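Local structure of polyprenyl synthetase (Nonlabens dokdonensis, 6KD7) at residues Pro44-Met49 against Thr316-Gln321; Asn163-Lys168 against Phe205-Asp210; Lys240-Asn245 against Glu250-Phe255. The protein probably acts as a magnesium-dependent prenyltransferase of the FPP/GGPP synthase family, making geranylgeranyl pyrophosphate from shorter prenyl diphosphates. One frame throughout, in Å; residues are numbered along the deposited sequence.

Contact 1: residues Pro44-Met49 against Thr316-Gln321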
ATOM      1  N   PRO A  44      13.313   8.566  38.904  1.00 28.85           N
ATOM      2  CA  PRO A  44      12.685   9.243  40.027  1.00 30.73           C
ATOM      3  C   PRO A  44      13.366   8.917  41.370  1.00 33.06           C
ATOM      4  O   PRO A  44      13.461   9.776  42.174  1.00 31.54           O
ATOM      5  CB  PRO A  44      11.233   8.761  39.985  1.00 31.18           C
ATOM      6  CG  PRO A  44      11.239   7.570  39.067  1.00 29.25           C
ATOM      7  CD  PRO A  44      12.399   7.767  38.124  1.00 27.77           C
ATOM      8  N   LEU A  45      13.832   7.686  41.555  1.00 29.99           N
ATOM      9  CA  LEU A  45      14.461   7.243  42.821  1.00 28.84           C
ATOM     10  C   LEU A  45      15.792   7.942  42.987  1.00 26.23           C
ATOM     11  O   LEU A  45      16.130   8.167  44.104  1.00 28.64           O
ATOM     12  CB  LEU A  45      14.628   5.719  42.870  1.00 31.36           C
ATOM     13  CG  LEU A  45      13.317   4.934  42.798  1.00 36.13           C
ATOM     14  CD1 LEU A  45      13.533   3.479  43.107  1.00 39.03           C
ATOM     15  CD2 LEU A  45      12.258   5.500  43.718  1.00 43.36           C
ATOM     16  N   LEU A  46      16.493   8.322  41.934  1.00 23.81           N
ATOM     17  CA  LEU A  46      17.727   9.134  42.084  1.00 28.09           C
ATOM     18  C   LEU A  46      17.380  10.481  42.763  1.00 31.64           C
ATOM     19  O   LEU A  46      18.191  10.941  43.600  1.00 29.52           O
ATOM     20  CB  LEU A  46      18.396   9.356  40.728  1.00 30.52           C
ATOM     21  CG  LEU A  46      19.064   8.128  40.102  1.00 34.36           C
ATOM     22  CD1 LEU A  46      19.487   8.406  38.667  1.00 35.35           C
ATOM     23  CD2 LEU A  46      20.251   7.661  40.911  1.00 37.39           C
ATOM     24  N   THR A  47      16.246  11.091  42.403  1.00 29.91           N
ATOM     25  CA  THR A  47      15.768  12.390  42.923  1.00 29.17           C
ATOM     26  C   THR A  47      15.559  12.232  44.442  1.00 33.07           C
ATOM     27  O   THR A  47      16.180  13.035  45.198  1.00 30.27           O
ATOM     28  CB  THR A  47      14.539  12.881  42.139  1.00 28.40           C
ATOM     29  OG1 THR A  47      14.943  13.136  40.786  1.00 27.57           O
ATOM     30  CG2 THR A  47      13.964  14.138  42.754  1.00 29.82           C
ATOM     31  N   LEU A  48      14.808  11.210  44.857  1.00 29.73           N
ATOM     32  CA  LEU A  48      14.512  10.916  46.288  1.00 33.67           C
ATOM     33  C   LEU A  48      15.812  10.618  47.050  1.00 33.77           C
ATOM     34  O   LEU A  48      16.023  11.183  48.132  1.00 34.87           O
ATOM     35  CB  LEU A  48      13.542   9.751  46.394  1.00 30.50           C
ATOM     36  CG  LEU A  48      12.250   9.915  45.630  1.00 30.71           C
ATOM     37  CD1 LEU A  48      11.383   8.685  45.814  1.00 31.82           C
ATOM     38  CD2 LEU A  48      11.494  11.163  46.044  1.00 33.86           C
ATOM     39  N   MET A  49      16.708   9.835  46.483  1.00 31.22           N
ATOM     40  CA  MET A  49      17.964   9.483  47.160  1.00 33.38           C
ATOM     41  C   MET A  49      18.769  10.763  47.384  1.00 36.87           C
ATOM     42  O   MET A  49      19.329  10.917  48.483  1.00 31.06           O
ATOM     43  CB  MET A  49      18.795   8.492  46.334  1.00 36.75           C
ATOM     44  CG  MET A  49      18.227   7.057  46.328  1.00 39.06           C
ATOM     45  SD  MET A  49      18.907   6.083  44.949  1.00 47.57           S
ATOM     46  CE  MET A  49      20.589   5.951  45.525  1.00 44.84           C
ATOM     47  N   THR A 316      27.544   4.094  46.519  1.00 39.83           N
ATOM     48  CA  THR A 316      28.641   3.350  45.867  1.00 39.18           C
ATOM     49  C   THR A 316      28.109   1.955  45.527  1.00 41.86           C
ATOM     50  O   THR A 316      28.328   1.500  44.401  1.00 40.28           O
ATOM     51  CB  THR A 316      29.915   3.293  46.711  1.00 33.34           C
ATOM     52  OG1 THR A 316      30.531   4.574  46.715  1.00 33.94           O
ATOM     53  CG2 THR A 316      30.937   2.319  46.162  1.00 31.87           C
ATOM     54  N   ASP A 317      27.393   1.354  46.461  1.00 37.66           N
ATOM     55  CA  ASP A 317      26.768   0.026  46.305  1.00 39.82           C
ATOM     56  C   ASP A 317      25.682   0.104  45.244  1.00 41.28           C
ATOM     57  O   ASP A 317      25.507  -0.876  44.524  1.00 43.54           O
ATOM     58  CB  ASP A 317      26.121  -0.479  47.601  1.00 39.08           C
ATOM     59  CG  ASP A 317      27.167  -0.920  48.626  1.00 49.30           C
ATOM     60  OD1 ASP A 317      28.386  -1.045  48.219  1.00 41.97           O
ATOM     61  OD2 ASP A 317      26.777  -1.110  49.835  1.00 50.25           O
ATOM     62  N   PHE A 318      24.881   1.159  45.244  1.00 36.92           N
ATOM     63  CA  PHE A 318      23.774   1.291  44.265  1.00 37.60           C
ATOM     64  C   PHE A 318      24.369   1.351  42.841  1.00 37.88           C
ATOM     65  O   PHE A 318      23.892   0.665  41.969  1.00 42.23           O
ATOM     66  CB  PHE A 318      22.909   2.488  44.608  1.00 37.20           C
ATOM     67  CG  PHE A 318      22.070   2.962  43.460  1.00 35.60           C
ATOM     68  CD1 PHE A 318      22.588   3.854  42.543  1.00 35.92           C
ATOM     69  CD2 PHE A 318      20.765   2.535  43.321  1.00 38.48           C
ATOM     70  CE1 PHE A 318      21.806   4.313  41.506  1.00 35.17           C
ATOM     71  CE2 PHE A 318      20.003   2.963  42.253  1.00 39.27           C
ATOM     72  CZ  PHE A 318      20.529   3.851  41.355  1.00 35.22           C
ATOM     73  N   SER A 319      25.458   2.078  42.672  1.00 34.35           N
ATOM     74  CA  SER A 319      26.170   2.271  41.401  1.00 37.96           C
ATOM     75  C   SER A 319      26.716   0.922  40.940  1.00 45.75           C
ATOM     76  O   SER A 319      26.585   0.603  39.751  1.00 43.08           O
ATOM     77  CB  SER A 319      27.264   3.289  41.531  1.00 33.95           C
ATOM     78  OG  SER A 319      26.728   4.549  41.878  1.00 35.02           O
ATOM     79  N   LEU A 320      27.339   0.169  41.836  1.00 45.52           N
ATOM     80  CA  LEU A 320      27.885  -1.156  41.468  1.00 44.24           C
ATOM     81  C   LEU A 320      26.712  -2.108  41.153  1.00 40.99           C
ATOM     82  O   LEU A 320      26.747  -2.678  40.097  1.00 42.75           O
ATOM     83  CB  LEU A 320      28.823  -1.647  42.569  1.00 46.37           C
ATOM     84  CG  LEU A 320      30.105  -0.823  42.766  1.00 41.61           C
ATOM     85  CD1 LEU A 320      30.814  -1.235  44.049  1.00 45.53           C
ATOM     86  CD2 LEU A 320      31.053  -0.943  41.596  1.00 45.39           C
ATOM     87  N   GLN A 321      25.656  -2.117  41.946  1.00 38.28           N
ATOM     88  CA  GLN A 321      24.526  -3.022  41.640  1.00 43.88           C
ATOM     89  C   GLN A 321      23.927  -2.676  40.267  1.00 48.00           C
ATOM     90  O   GLN A 321      23.607  -3.603  39.536  1.00 47.43           O
ATOM     91  CB  GLN A 321      23.476  -2.907  42.739  1.00 49.08           C
ATOM     92  CG  GLN A 321      22.278  -3.816  42.530  1.00 67.87           C
ATOM     93  CD  GLN A 321      21.067  -3.384  43.318  1.00 86.14           C
ATOM     94  OE1 GLN A 321      21.093  -3.301  44.543  1.00 85.44           O
ATOM     95  NE2 GLN A 321      19.981  -3.107  42.613  1.00 96.01           N
TER
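Phe318 reaches from helix 309-322 toward helix 42-54 and meets two side chains there, Met49 and Leu46, in a wholly apolar contact. Met49 supplies a Met-aromatic interaction: SD stands 4.4 Å from the centroid of the Phe318 ring, only 15° off the ring normal. The methyl carbon CE covers the same face as a CH-pi partner, 4.1 Å from that centroid, and comes closest at CG of Phe318 (3.9 Å). A bend at chi3 (69°) turns CE onto the ring instead of letting the thioether run past it. The contact thus joins the C-terminal helix to an early helix of the mainly helical isoprenoid synthase fold. Met49 also touches Leu4 and Leu7 of helix 4-18, so the side of helix 42-54 it occupies is shared between the two chain ends. Van der Waals packing accounts for the rest. Leu46 CD2 approaches Phe318 CE1 at 3.7 Å and CZ at 3.8 Å; it comes oblique to the ring, while the two side chains as a whole cross at about a right angle. An alanine at Phe318 has no ring, and Met49 CE and Leu46 CD2 would probably face a gap between the two helices, with the thioether likely to turn more freely.

Contact 2: residues Asn163-Lys168 against Phe205-Asp210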
ATOM      1  N   ASN A 163      29.182  11.967  23.057  1.00 27.84           N
ATOM      2  CA  ASN A 163      28.405  13.225  23.159  1.00 29.72           C
ATOM      3  C   ASN A 163      26.919  12.916  22.918  1.00 30.31           C
ATOM      4  O   ASN A 163      26.062  13.425  23.677  1.00 29.19           O
ATOM      5  CB  ASN A 163      28.984  14.289  22.223  1.00 29.82           C
ATOM      6  CG  ASN A 163      28.223  15.582  22.368  1.00 31.52           C
ATOM      7  OD1 ASN A 163      28.228  16.134  23.444  1.00 36.67           O
ATOM      8  ND2 ASN A 163      27.452  15.983  21.368  1.00 33.57           N
ATOM      9  N   MET A 164      26.596  12.059  21.940  1.00 27.90           N
ATOM     10  CA  MET A 164      25.180  11.796  21.628  1.00 26.02           C
ATOM     11  C   MET A 164      24.530  11.056  22.813  1.00 26.27           C
ATOM     12  O   MET A 164      23.437  11.496  23.288  1.00 25.80           O
ATOM     13  CB  MET A 164      25.062  11.022  20.315  1.00 27.20           C
ATOM     14  CG  MET A 164      23.628  10.625  19.967  1.00 26.61           C
ATOM     15  SD  MET A 164      23.041   9.127  20.777  1.00 25.76           S
ATOM     16  CE  MET A 164      24.038   7.878  19.957  1.00 25.40           C
ATOM     17  N   ILE A 165      25.133   9.961  23.281  1.00 25.36           N
ATOM     18  CA  ILE A 165      24.521   9.197  24.400  1.00 27.97           C
ATOM     19  C   ILE A 165      24.520  10.025  25.694  1.00 26.87           C
ATOM     20  O   ILE A 165      23.581   9.860  26.528  1.00 25.64           O
ATOM     21  CB  ILE A 165      25.144   7.812  24.604  1.00 29.35           C
ATOM     22  CG1 ILE A 165      26.627   7.869  24.938  1.00 27.34           C
ATOM     23  CG2 ILE A 165      24.821   6.924  23.409  1.00 30.48           C
ATOM     24  CD1 ILE A 165      27.131   6.553  25.510  1.00 31.00           C
ATOM     25  N   LYS A 166      25.433  10.974  25.829  1.00 27.18           N
ATOM     26  CA  LYS A 166      25.398  11.852  27.018  1.00 28.58           C
ATOM     27  C   LYS A 166      24.100  12.639  26.985  1.00 25.78           C
ATOM     28  O   LYS A 166      23.339  12.603  28.004  1.00 27.81           O
ATOM     29  CB  LYS A 166      26.608  12.783  27.057  1.00 30.84           C
ATOM     30  CG  LYS A 166      26.588  13.736  28.249  1.00 36.93           C
ATOM     31  CD  LYS A 166      27.780  14.653  28.287  1.00 40.01           C
ATOM     32  CE  LYS A 166      27.408  16.102  28.392  1.00 49.73           C
ATOM     33  NZ  LYS A 166      28.561  16.916  27.950  1.00 62.26           N
ATOM     34  N   LEU A 167      23.852  13.334  25.870  1.00 26.16           N
ATOM     35  CA  LEU A 167      22.613  14.152  25.694  1.00 26.21           C
ATOM     36  C   LEU A 167      21.366  13.264  25.743  1.00 24.13           C
ATOM     37  O   LEU A 167      20.353  13.653  26.352  1.00 25.29           O
ATOM     38  CB  LEU A 167      22.708  14.919  24.371  1.00 26.66           C
ATOM     39  CG  LEU A 167      23.816  15.967  24.317  1.00 29.64           C
ATOM     40  CD1 LEU A 167      24.016  16.530  22.930  1.00 30.05           C
ATOM     41  CD2 LEU A 167      23.486  17.111  25.251  1.00 32.81           C
ATOM     42  N   LYS A 168      21.396  12.106  25.110  1.00 26.31           N
ATOM     43  CA  LYS A 168      20.153  11.333  24.904  1.00 28.01           C
ATOM     44  C   LYS A 168      19.780  10.557  26.172  1.00 24.59           C
ATOM     45  O   LYS A 168      18.572  10.338  26.373  1.00 25.92           O
ATOM     46  CB  LYS A 168      20.324  10.355  23.737  1.00 33.97           C
ATOM     47  CG  LYS A 168      19.037   9.743  23.195  1.00 36.96           C
ATOM     48  CD  LYS A 168      19.332   8.440  22.504  1.00 50.76           C
ATOM     49  CE  LYS A 168      18.657   8.302  21.159  1.00 66.79           C
ATOM     50  NZ  LYS A 168      17.991   6.984  20.990  1.00 72.04           N
ATOM     51  N   PHE A 205      26.015   3.346  32.341  1.00 26.29           N
ATOM     52  CA  PHE A 205      24.756   2.575  32.206  1.00 30.89           C
ATOM     53  C   PHE A 205      24.448   2.330  30.688  1.00 32.18           C
ATOM     54  O   PHE A 205      24.054   1.229  30.273  1.00 29.50           O
ATOM     55  CB  PHE A 205      23.664   3.342  32.950  1.00 29.46           C
ATOM     56  CG  PHE A 205      22.339   2.645  33.058  1.00 36.18           C
ATOM     57  CD1 PHE A 205      22.255   1.369  33.619  1.00 40.70           C
ATOM     58  CD2 PHE A 205      21.172   3.270  32.628  1.00 37.96           C
ATOM     59  CE1 PHE A 205      21.035   0.713  33.732  1.00 39.30           C
ATOM     60  CE2 PHE A 205      19.946   2.618  32.768  1.00 41.67           C
ATOM     61  CZ  PHE A 205      19.882   1.331  33.275  1.00 40.67           C
ATOM     62  N   GLN A 206      24.601   3.351  29.858  1.00 28.80           N
ATOM     63  CA  GLN A 206      24.249   3.288  28.427  1.00 29.48           C
ATOM     64  C   GLN A 206      25.290   2.430  27.710  1.00 29.61           C
ATOM     65  O   GLN A 206      24.883   1.628  26.857  1.00 27.55           O
ATOM     66  CB  GLN A 206      24.182   4.674  27.819  1.00 27.11           C
ATOM     67  CG  GLN A 206      23.873   4.647  26.340  1.00 30.78           C
ATOM     68  CD  GLN A 206      22.626   3.877  25.992  1.00 30.27           C
ATOM     69  OE1 GLN A 206      22.632   3.095  25.047  1.00 32.31           O
ATOM     70  NE2 GLN A 206      21.560   4.103  26.733  1.00 28.20           N
ATOM     71  N   LEU A 207      26.570   2.585  28.032  1.00 28.23           N
ATOM     72  CA  LEU A 207      27.618   1.705  27.459  1.00 29.51           C
ATOM     73  C   LEU A 207      27.327   0.252  27.823  1.00 31.38           C
ATOM     74  O   LEU A 207      27.532  -0.631  26.942  1.00 31.08           O
ATOM     75  CB  LEU A 207      29.012   2.172  27.843  1.00 29.64           C
ATOM     76  CG  LEU A 207      29.383   3.499  27.189  1.00 32.78           C
ATOM     77  CD1 LEU A 207      30.724   3.976  27.682  1.00 39.26           C
ATOM     78  CD2 LEU A 207      29.418   3.381  25.674  1.00 36.23           C
ATOM     79  N   MET A 208      26.794   0.016  29.022  1.00 30.97           N
ATOM     80  CA  MET A 208      26.380  -1.343  29.449  1.00 32.57           C
ATOM     81  C   MET A 208      25.217  -1.810  28.567  1.00 30.05           C
ATOM     82  O   MET A 208      25.244  -2.946  28.145  1.00 29.97           O
ATOM     83  CB  MET A 208      25.941  -1.359  30.913  1.00 34.61           C
ATOM     84  CG  MET A 208      25.654  -2.747  31.437  1.00 42.57           C
ATOM     85  SD  MET A 208      25.124  -2.790  33.163  1.00 56.23           S
ATOM     86  CE  MET A 208      23.409  -2.298  33.039  1.00 50.65           C
ATOM     87  N   ASP A 209      24.245  -0.940  28.299  1.00 29.54           N
ATOM     88  CA  ASP A 209      23.107  -1.296  27.426  1.00 29.47           C
ATOM     89  C   ASP A 209      23.663  -1.641  26.018  1.00 29.39           C
ATOM     90  O   ASP A 209      23.286  -2.666  25.457  1.00 29.37           O
ATOM     91  CB  ASP A 209      22.063  -0.190  27.503  1.00 33.30           C
ATOM     92  CG  ASP A 209      20.966  -0.408  26.480  1.00 45.52           C
ATOM     93  OD1 ASP A 209      21.159   0.008  25.304  1.00 50.37           O
ATOM     94  OD2 ASP A 209      19.947  -1.039  26.841  1.00 51.20           O
ATOM     95  N   ASP A 210      24.628  -0.889  25.492  1.00 29.60           N
ATOM     96  CA  ASP A 210      25.229  -1.189  24.178  1.00 30.61           C
ATOM     97  C   ASP A 210      25.799  -2.609  24.235  1.00 35.50           C
ATOM     98  O   ASP A 210      25.657  -3.323  23.264  1.00 34.69           O
ATOM     99  CB  ASP A 210      26.313  -0.179  23.808  1.00 29.81           C
ATOM    100  CG  ASP A 210      25.810   1.192  23.393  1.00 29.16           C
ATOM    101  OD1 ASP A 210      24.564   1.398  23.391  1.00 26.98           O
ATOM    102  OD2 ASP A 210      26.669   2.020  23.028  1.00 33.65           O
TER
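Ile165 and Gln206 mark the nearest backbone approach, their CA atoms 7.2 Å apart, where helix 158-183 passes helix 188-215. Both segments are helical throughout, though the first widens into a pi-type turn at residues 166-168, just after the point of contact. Ile165 points at the opposite helix and carries the whole interface from its side. Its CG1 sits in the crowded position between backbone N and carbonyl carbon (chi1 61°), which leaves CG2 beside the N and lets both branches face the partner helix. CB and CG2 each lie 3.8 Å from CG of Gln206; it is this aliphatic carbon of the glutamine that packs here. The Phe205-Asp210 segment opens the second aspartate-rich motif of the prenyltransferases, with Asp209 and Asp210 as its first pair of carboxylates. Phe205 touches the bound pyrophosphate, and a magnesium ion is bound close by, about 4 Å from the nearest side-chain atom of Gln206. Further along Ile165, the extended CG1 branch carries CD1 to 3.9 Å from Leu207 CD2, the two side chains crossing at about a right angle. Leu207 also packs on Ala290, Ile291 and Tyr294 of helix 283-303. The carboxylate of Asp210 is held by Tyr161 OH and Tyr236 N, both bonding to OD2, while Lys168 NZ forms a salt bridge with Asp147.

Contact 3: residues Lys240-Asn245 against Glu250-Phe255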
ATOM      1  N   LYS A 240      34.294   0.665  18.204  1.00 39.38           N
ATOM      2  CA  LYS A 240      35.600   0.180  18.722  1.00 45.36           C
ATOM      3  C   LYS A 240      36.053  -1.025  17.887  1.00 41.75           C
ATOM      4  O   LYS A 240      37.235  -1.109  17.575  1.00 45.97           O
ATOM      5  CB  LYS A 240      35.501  -0.194  20.204  1.00 42.86           C
ATOM      6  CG  LYS A 240      35.241   0.960  21.151  1.00 45.62           C
ATOM      7  CD  LYS A 240      36.224   2.103  21.025  1.00 46.49           C
ATOM      8  CE  LYS A 240      37.549   1.820  21.693  1.00 44.90           C
ATOM      9  NZ  LYS A 240      38.481   2.937  21.415  1.00 47.28           N
ATOM     10  N   SER A 241      35.136  -1.915  17.530  1.00 40.91           N
ATOM     11  CA  SER A 241      35.426  -3.101  16.690  1.00 39.66           C
ATOM     12  C   SER A 241      36.061  -2.678  15.357  1.00 43.11           C
ATOM     13  O   SER A 241      37.053  -3.305  14.964  1.00 43.56           O
ATOM     14  CB  SER A 241      34.213  -3.895  16.514  1.00 39.96           C
ATOM     15  OG  SER A 241      33.810  -4.475  17.738  1.00 36.02           O
ATOM     16  N   ILE A 242      35.616  -1.584  14.733  1.00 39.93           N
ATOM     17  CA  ILE A 242      36.132  -1.219  13.393  1.00 39.89           C
ATOM     18  C   ILE A 242      37.462  -0.482  13.510  1.00 47.10           C
ATOM     19  O   ILE A 242      37.978  -0.106  12.467  1.00 53.80           O
ATOM     20  CB  ILE A 242      35.106  -0.424  12.565  1.00 37.95           C
ATOM     21  CG1 ILE A 242      34.747   0.929  13.177  1.00 40.61           C
ATOM     22  CG2 ILE A 242      33.889  -1.293  12.299  1.00 41.84           C
ATOM     23  CD1 ILE A 242      34.136   1.921  12.182  1.00 40.39           C
ATOM     24  N   GLU A 243      37.975  -0.220  14.708  1.00 50.52           N
ATOM     25  CA  GLU A 243      39.316   0.410  14.863  1.00 51.21           C
ATOM     26  C   GLU A 243      40.386  -0.632  14.499  1.00 50.22           C
ATOM     27  O   GLU A 243      41.508  -0.248  14.172  1.00 54.45           O
ATOM     28  CB  GLU A 243      39.488   0.968  16.272  1.00 51.41           C
ATOM     29  CG  GLU A 243      38.798   2.315  16.464  1.00 53.81           C
ATOM     30  CD  GLU A 243      38.802   2.835  17.896  1.00 52.77           C
ATOM     31  OE1 GLU A 243      39.169   2.068  18.799  1.00 48.37           O
ATOM     32  OE2 GLU A 243      38.457   4.006  18.100  1.00 48.04           O
ATOM     33  N   ASN A 244      39.971  -1.896  14.452  1.00 51.08           N
ATOM     34  CA  ASN A 244      40.859  -3.033  14.112  1.00 52.93           C
ATOM     35  C   ASN A 244      40.818  -3.253  12.597  1.00 59.48           C
ATOM     36  O   ASN A 244      39.830  -3.795  12.108  1.00 58.29           O
ATOM     37  CB  ASN A 244      40.418  -4.287  14.863  1.00 50.69           C
ATOM     38  CG  ASN A 244      41.417  -5.415  14.765  1.00 54.85           C
ATOM     39  OD1 ASN A 244      41.501  -6.251  15.654  1.00 46.58           O
ATOM     40  ND2 ASN A 244      42.172  -5.440  13.686  1.00 47.32           N
ATOM     41  N   ASN A 245      41.889  -2.861  11.907  1.00 62.40           N
ATOM     42  CA  ASN A 245      42.013  -2.961  10.425  1.00 60.23           C
ATOM     43  C   ASN A 245      41.845  -4.406   9.951  1.00 55.73           C
ATOM     44  O   ASN A 245      41.557  -4.568   8.781  1.00 59.30           O
ATOM     45  CB  ASN A 245      43.343  -2.446   9.893  1.00 64.68           C
ATOM     46  CG  ASN A 245      43.702  -1.104  10.480  1.00 77.34           C
ATOM     47  OD1 ASN A 245      42.927  -0.156  10.389  1.00 76.79           O
ATOM     48  ND2 ASN A 245      44.870  -1.029  11.097  1.00 86.89           N
ATOM     49  N   GLU A 250      35.015  -6.339   6.715  0.50 40.46           N
ATOM     50  CA  GLU A 250      33.870  -7.302   6.730  0.50 42.67           C
ATOM     51  C   GLU A 250      32.845  -6.913   7.816  0.50 41.82           C
ATOM     52  O   GLU A 250      31.685  -7.384   7.702  0.50 36.32           O
ATOM     53  CB  GLU A 250      34.273  -8.787   6.836  0.50 44.47           C
ATOM     54  CG  GLU A 250      33.150  -9.744   6.377  0.50 44.83           C
ATOM     55  CD  GLU A 250      33.390 -11.228   6.604  0.50 45.12           C
ATOM     56  OE1 GLU A 250      32.481 -11.933   7.155  0.50 33.86           O
ATOM     57  OE2 GLU A 250      34.508 -11.665   6.261  0.50 46.82           O
ATOM     58  N   LEU A 251      33.204  -6.097   8.821  1.00 41.83           N
ATOM     59  CA  LEU A 251      32.170  -5.508   9.721  1.00 44.76           C
ATOM     60  C   LEU A 251      31.360  -4.465   8.951  1.00 34.50           C
ATOM     61  O   LEU A 251      30.151  -4.528   9.006  1.00 29.39           O
ATOM     62  CB  LEU A 251      32.779  -4.888  10.977  1.00 46.14           C
ATOM     63  CG  LEU A 251      32.828  -5.821  12.175  1.00 49.71           C
ATOM     64  CD1 LEU A 251      33.607  -5.172  13.296  1.00 55.80           C
ATOM     65  CD2 LEU A 251      31.437  -6.209  12.627  1.00 44.59           C
ATOM     66  N   LYS A 252      32.020  -3.578   8.231  1.00 35.08           N
ATOM     67  CA  LYS A 252      31.307  -2.552   7.437  1.00 38.44           C
ATOM     68  C   LYS A 252      30.407  -3.231   6.400  1.00 38.73           C
ATOM     69  O   LYS A 252      29.317  -2.692   6.151  1.00 37.53           O
ATOM     70  CB  LYS A 252      32.291  -1.570   6.830  1.00 38.80           C
ATOM     71  CG  LYS A 252      33.039  -0.759   7.872  1.00 47.23           C
ATOM     72  CD  LYS A 252      33.962   0.263   7.290  1.00 50.45           C
ATOM     73  CE  LYS A 252      34.959   0.757   8.309  1.00 57.77           C
ATOM     74  NZ  LYS A 252      35.653   1.957   7.794  1.00 68.62           N
ATOM     75  N   GLU A 253      30.775  -4.413   5.911  1.00 39.01           N
ATOM     76  CA  GLU A 253      29.980  -5.086   4.855  1.00 42.01           C
ATOM     77  C   GLU A 253      28.770  -5.706   5.525  1.00 37.21           C
ATOM     78  O   GLU A 253      27.658  -5.553   4.980  1.00 34.10           O
ATOM     79  CB  GLU A 253      30.841  -6.046   4.028  1.00 50.43           C
ATOM     80  CG  GLU A 253      31.593  -5.326   2.901  1.00 53.03           C
ATOM     81  CD  GLU A 253      32.766  -6.107   2.319  1.00 63.92           C
ATOM     82  OE1 GLU A 253      33.488  -5.548   1.447  1.00 64.62           O
ATOM     83  OE2 GLU A 253      32.961  -7.278   2.743  1.00 57.19           O
ATOM     84  N   TRP A 254      28.926  -6.297   6.707  1.00 32.73           N
ATOM     85  CA  TRP A 254      27.732  -6.801   7.431  1.00 31.78           C
ATOM     86  C   TRP A 254      26.787  -5.634   7.714  1.00 29.29           C
ATOM     87  O   TRP A 254      25.586  -5.810   7.614  1.00 29.30           O
ATOM     88  CB  TRP A 254      28.156  -7.505   8.718  1.00 33.61           C
ATOM     89  CG  TRP A 254      28.584  -8.920   8.491  1.00 35.26           C
ATOM     90  CD1 TRP A 254      29.851  -9.410   8.557  1.00 35.72           C
ATOM     91  CD2 TRP A 254      27.741 -10.029   8.112  1.00 33.50           C
ATOM     92  NE1 TRP A 254      29.850 -10.754   8.292  1.00 40.83           N
ATOM     93  CE2 TRP A 254      28.575 -11.159   8.001  1.00 36.48           C
ATOM     94  CE3 TRP A 254      26.375 -10.175   7.833  1.00 35.03           C
ATOM     95  CZ2 TRP A 254      28.085 -12.420   7.666  1.00 35.68           C
ATOM     96  CZ3 TRP A 254      25.885 -11.422   7.498  1.00 37.05           C
ATOM     97  CH2 TRP A 254      26.735 -12.529   7.412  1.00 36.74           C
ATOM     98  N   PHE A 255      27.332  -4.463   8.046  1.00 29.66           N
ATOM     99  CA  PHE A 255      26.532  -3.290   8.501  1.00 31.69           C
ATOM    100  C   PHE A 255      25.924  -2.586   7.290  1.00 38.37           C
ATOM    101  O   PHE A 255      25.191  -1.619   7.494  1.00 36.38           O
ATOM    102  CB  PHE A 255      27.360  -2.364   9.399  1.00 31.61           C
ATOM    103  CG  PHE A 255      27.155  -2.644  10.872  1.00 34.06           C
ATOM    104  CD1 PHE A 255      27.457  -3.894  11.406  1.00 35.51           C
ATOM    105  CD2 PHE A 255      26.583  -1.694  11.715  1.00 37.90           C
ATOM    106  CE1 PHE A 255      27.208  -4.181  12.745  1.00 37.42           C
ATOM    107  CE2 PHE A 255      26.322  -1.984  13.050  1.00 33.80           C
ATOM    108  CZ  PHE A 255      26.627  -3.226  13.565  1.00 35.93           C
TER
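Ser241 OG is hydrogen-bonded to the carbonyl oxygen of Leu237, one helical turn earlier, and to the hydroxyl of Ser281. That leaves its CB to do the touching: Ser241 CB lies 3.5 Å from Leu251 CD1, a tight carbon-carbon approach. Leu251 has its first torsion at -94°, an angle off the staggered value that may reflect the tight approach of CD1 to Ser241. The same leucine meets Ile242, whose CG2 branch comes within 4.0 Å of both CB and CD1 of Leu251, the two side chains slanting across one another. The other branch of Ile242 takes a different partner. Its CD1 lies 4.1 Å from Lys252 CE, near the end of a lysine chain extended beyond CG that crosses the isoleucine at about a right angle. Here the lysine is used for its methylenes, at the outer margin of the packing. Within segment 240-245, Lys240 NZ forms a salt bridge with Glu243 OE1 at 2.8 Å, meeting the syn lone pair of that oxygen and tying the end of helix 236-241 to the chain that follows. Ser241 to Asn244 make a type I beta turn, which takes the chain out of this helix. Helix 264-281 backs both sides, with Phe278 against Ser241 and Val274 against Leu251. Trp254 of the second helix meets Phe221 of the second subunit edge-to-face. The contact packs the end of helix 236-241 and the turn after it against the middle of helix 248-254: two short consecutive helices joined by a loop, at the periphery of the mainly helical prenyl synthase fold.

Starting from the N terminus, the chain passes through helices 4-18 and 25-35 and then forms helix 42-54, the first half of contact 1; its partner comes only with helix 309-322, so that contact closes a loop of 266 residues. Both other contacts fall within this span. Contact 2 closes a much shorter loop, joining helix 158-183 to helix 188-215 beside the metal and pyrophosphate site. Contact 3 follows in series, with only four residues between its segments. None of the three touches another: the centres of contacts 1 and 2 are about 18 Å apart, those of contacts 2 and 3 about 20 Å. Together they tie an early helix to the last one, two helices beside the active site, and two short helices at the periphery.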